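Local coordinates for snaclec rhodocytin subunit alpha (Agkistrodon rhodostoma, PDB 3BX4), which triggers platelet aggregation as a snake-venom toxin by binding the C-type lectin-like receptor CLEC1B (CLEC2) and setting off Syk and PLC-gamma-2 signalling, at residues Lys24-Ala29 against Lys104-Leu109. Numbering follows the deposited sequence.
Sequences KTWDEA and KKCGAL. With SO4 (sulfate ion), chain J.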
loop_
_atom_site.group_PDB
_atom_site.type_symbol
_atom_site.label_atom_id
_atom_site.label_comp_id
_atom_site.label_asym_id
_atom_site.label_seq_id
_atom_site.Cartn_x
_atom_site.Cartn_y
_atom_site.Cartn_z
ATOM N N LYS C 24 4.757 -1.553 -15.609
ATOM C CA LYS C 24 4.478 -0.693 -14.473
ATOM C C LYS C 24 4.190 -1.544 -13.237
ATOM O O LYS C 24 3.771 -2.710 -13.358
ATOM C CB LYS C 24 3.228 0.176 -14.768
ATOM C CG LYS C 24 3.470 1.274 -15.762
ATOM C CD LYS C 24 2.210 2.098 -16.067
ATOM C CE LYS C 24 2.617 3.179 -17.126
ATOM N NZ LYS C 24 3.273 4.367 -16.412
ATOM N N THR C 25 4.449 -0.967 -12.065
ATOM C CA THR C 25 4.114 -1.627 -10.764
ATOM C C THR C 25 2.581 -1.694 -10.779
ATOM O O THR C 25 1.968 -1.020 -11.567
ATOM C CB THR C 25 4.546 -0.791 -9.513
ATOM O OG1 THR C 25 3.903 0.488 -9.532
ATOM C CG2 THR C 25 6.102 -0.563 -9.577
ATOM N N TRP C 26 2.053 -2.452 -9.854
ATOM C CA TRP C 26 0.561 -2.562 -9.756
ATOM C C TRP C 26 -0.021 -1.150 -9.556
ATOM O O TRP C 26 -0.950 -0.770 -10.319
ATOM C CB TRP C 26 0.204 -3.524 -8.664
ATOM C CG TRP C 26 -1.290 -3.898 -8.648
ATOM C CD1 TRP C 26 -1.893 -4.971 -9.289
ATOM C CD2 TRP C 26 -2.343 -3.113 -8.067
ATOM N NE1 TRP C 26 -3.299 -4.922 -9.057
ATOM C CE2 TRP C 26 -3.571 -3.783 -8.343
ATOM C CE3 TRP C 26 -2.357 -1.935 -7.315
ATOM C CZ2 TRP C 26 -4.814 -3.276 -7.886
ATOM C CZ3 TRP C 26 -3.563 -1.428 -6.875
ATOM C CH2 TRP C 26 -4.782 -2.120 -7.160
ATOM N N ASP C 27 0.488 -0.414 -8.575
ATOM C CA ASP C 27 -0.023 0.954 -8.281
ATOM C C ASP C 27 0.110 1.892 -9.454
ATOM O O ASP C 27 -0.824 2.630 -9.792
ATOM C CB ASP C 27 0.711 1.542 -7.053
ATOM C CG ASP C 27 0.199 1.028 -5.695
ATOM O OD1 ASP C 27 -0.943 0.485 -5.496
ATOM O OD2 ASP C 27 0.951 1.304 -4.723
ATOM N N GLU C 28 1.241 1.865 -10.162
ATOM C CA GLU C 28 1.376 2.719 -11.323
ATOM C C GLU C 28 0.430 2.329 -12.466
ATOM O O GLU C 28 -0.037 3.189 -13.204
ATOM C CB GLU C 28 2.831 2.665 -11.874
ATOM C CG GLU C 28 3.772 3.408 -10.940
ATOM C CD GLU C 28 3.055 4.409 -10.085
ATOM O OE1 GLU C 28 2.585 5.408 -10.658
ATOM O OE2 GLU C 28 2.950 4.200 -8.851
ATOM N N ALA C 29 0.173 1.036 -12.601
ATOM C CA ALA C 29 -0.698 0.539 -13.635
ATOM C C ALA C 29 -2.126 1.000 -13.335
ATOM O O ALA C 29 -2.780 1.554 -14.235
ATOM C CB ALA C 29 -0.630 -0.969 -13.680
ATOM N N LYS C 104 3.506 -9.435 -1.468
ATOM C CA LYS C 104 2.752 -10.242 -2.511
ATOM C C LYS C 104 1.169 -10.119 -2.551
ATOM O O LYS C 104 0.460 -11.083 -2.712
ATOM C CB LYS C 104 3.114 -11.714 -2.387
ATOM C CG LYS C 104 3.895 -12.327 -3.570
ATOM C CD LYS C 104 4.304 -13.701 -3.316
ATOM C CE LYS C 104 3.936 -14.545 -4.477
ATOM N NZ LYS C 104 4.438 -16.010 -4.359
ATOM N N LYS C 105 0.661 -8.908 -2.484
ATOM C CA LYS C 105 -0.772 -8.681 -2.205
ATOM C C LYS C 105 -1.455 -8.100 -3.424
ATOM O O LYS C 105 -2.488 -7.442 -3.332
ATOM C CB LYS C 105 -0.816 -7.718 -1.026
ATOM C CG LYS C 105 -0.419 -8.490 0.235
ATOM C CD LYS C 105 -0.179 -7.594 1.458
ATOM C CE LYS C 105 -1.465 -6.958 1.948
ATOM N NZ LYS C 105 -1.181 -5.931 2.998
ATOM N N CYS C 106 -0.861 -8.324 -4.599
ATOM C CA CYS C 106 -1.435 -7.913 -5.895
ATOM C C CYS C 106 -1.715 -9.103 -6.809
ATOM O O CYS C 106 -0.919 -10.056 -6.834
ATOM C CB CYS C 106 -0.524 -6.902 -6.650
ATOM S SG CYS C 106 -0.413 -5.344 -5.791
ATOM N N GLY C 107 -2.818 -9.070 -7.572
ATOM C CA GLY C 107 -3.140 -10.164 -8.460
ATOM C C GLY C 107 -2.713 -9.980 -9.949
ATOM O O GLY C 107 -2.776 -8.887 -10.505
ATOM N N ALA C 108 -2.400 -11.097 -10.595
ATOM C CA ALA C 108 -1.926 -11.064 -11.974
ATOM C C ALA C 108 -2.414 -12.303 -12.731
ATOM O O ALA C 108 -2.758 -13.330 -12.077
ATOM C CB ALA C 108 -0.369 -11.047 -11.921
ATOM N N LEU C 109 -2.357 -12.222 -14.065
ATOM C CA LEU C 109 -2.519 -13.376 -14.934
ATOM C C LEU C 109 -1.108 -13.814 -15.281
ATOM O O LEU C 109 -0.217 -12.967 -15.321
ATOM C CB LEU C 109 -3.310 -13.024 -16.197
ATOM C CG LEU C 109 -4.759 -12.596 -15.825
ATOM C CD1 LEU C 109 -5.471 -12.014 -17.029
ATOM C CD2 LEU C 109 -5.497 -13.812 -15.182
HETATM S S SO4 J . 0.682 -3.508 0.927
HETATM O O1 SO4 J . 0.338 -4.508 -0.088
HETATM O O2 SO4 J . 2.128 -3.654 1.207
HETATM O O3 SO4 J . -0.080 -3.687 2.156
HETATM O O4 SO4 J . 0.366 -2.186 0.418
#
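Trp26, in the first turn of helix 26-34, and Cys106, at the start of strand 106-110, make this contact almost by themselves. Just ahead of the tryptophan, Thr25 is the N-cap: its OG1 accepts a hydrogen bond from Glu28 N (3.1 Å, 162° at the hydrogen), which secures the turn from which the indole leaves. Trp26 CB points toward the strand, and CG anti to the backbone N (chi1 -170°) lays one face of the indole against Cys106. Cys106 SG sits over that face, displaced toward the rim, 3.8 Å from the centroid of the five-membered ring. Its closest approach is 3.3 Å, to Trp26 CG. Cys106 CB lies over the same face, 3.5 Å from Trp26 CD1. At the ring edge, Gly107 O stands 4.2 Å from Trp26 CD1, a looser approach. The indole N-H is taken by Ile72 O of strand 69-76, and Trp71 meets the ring edge-to-face. One residue before the cysteine, Lys105 NZ donates a hydrogen bond to SO4 O3 (2.6 Å) of a sulfate probably from the crystallisation liquor. Cys106 SG is disulfide-bonded to Cys123 and has no thiol hydrogen to offer; no hydrogen bond crosses between the segments, so the attraction joining helix to sheet here is probably dispersion and sulfur-aromatic.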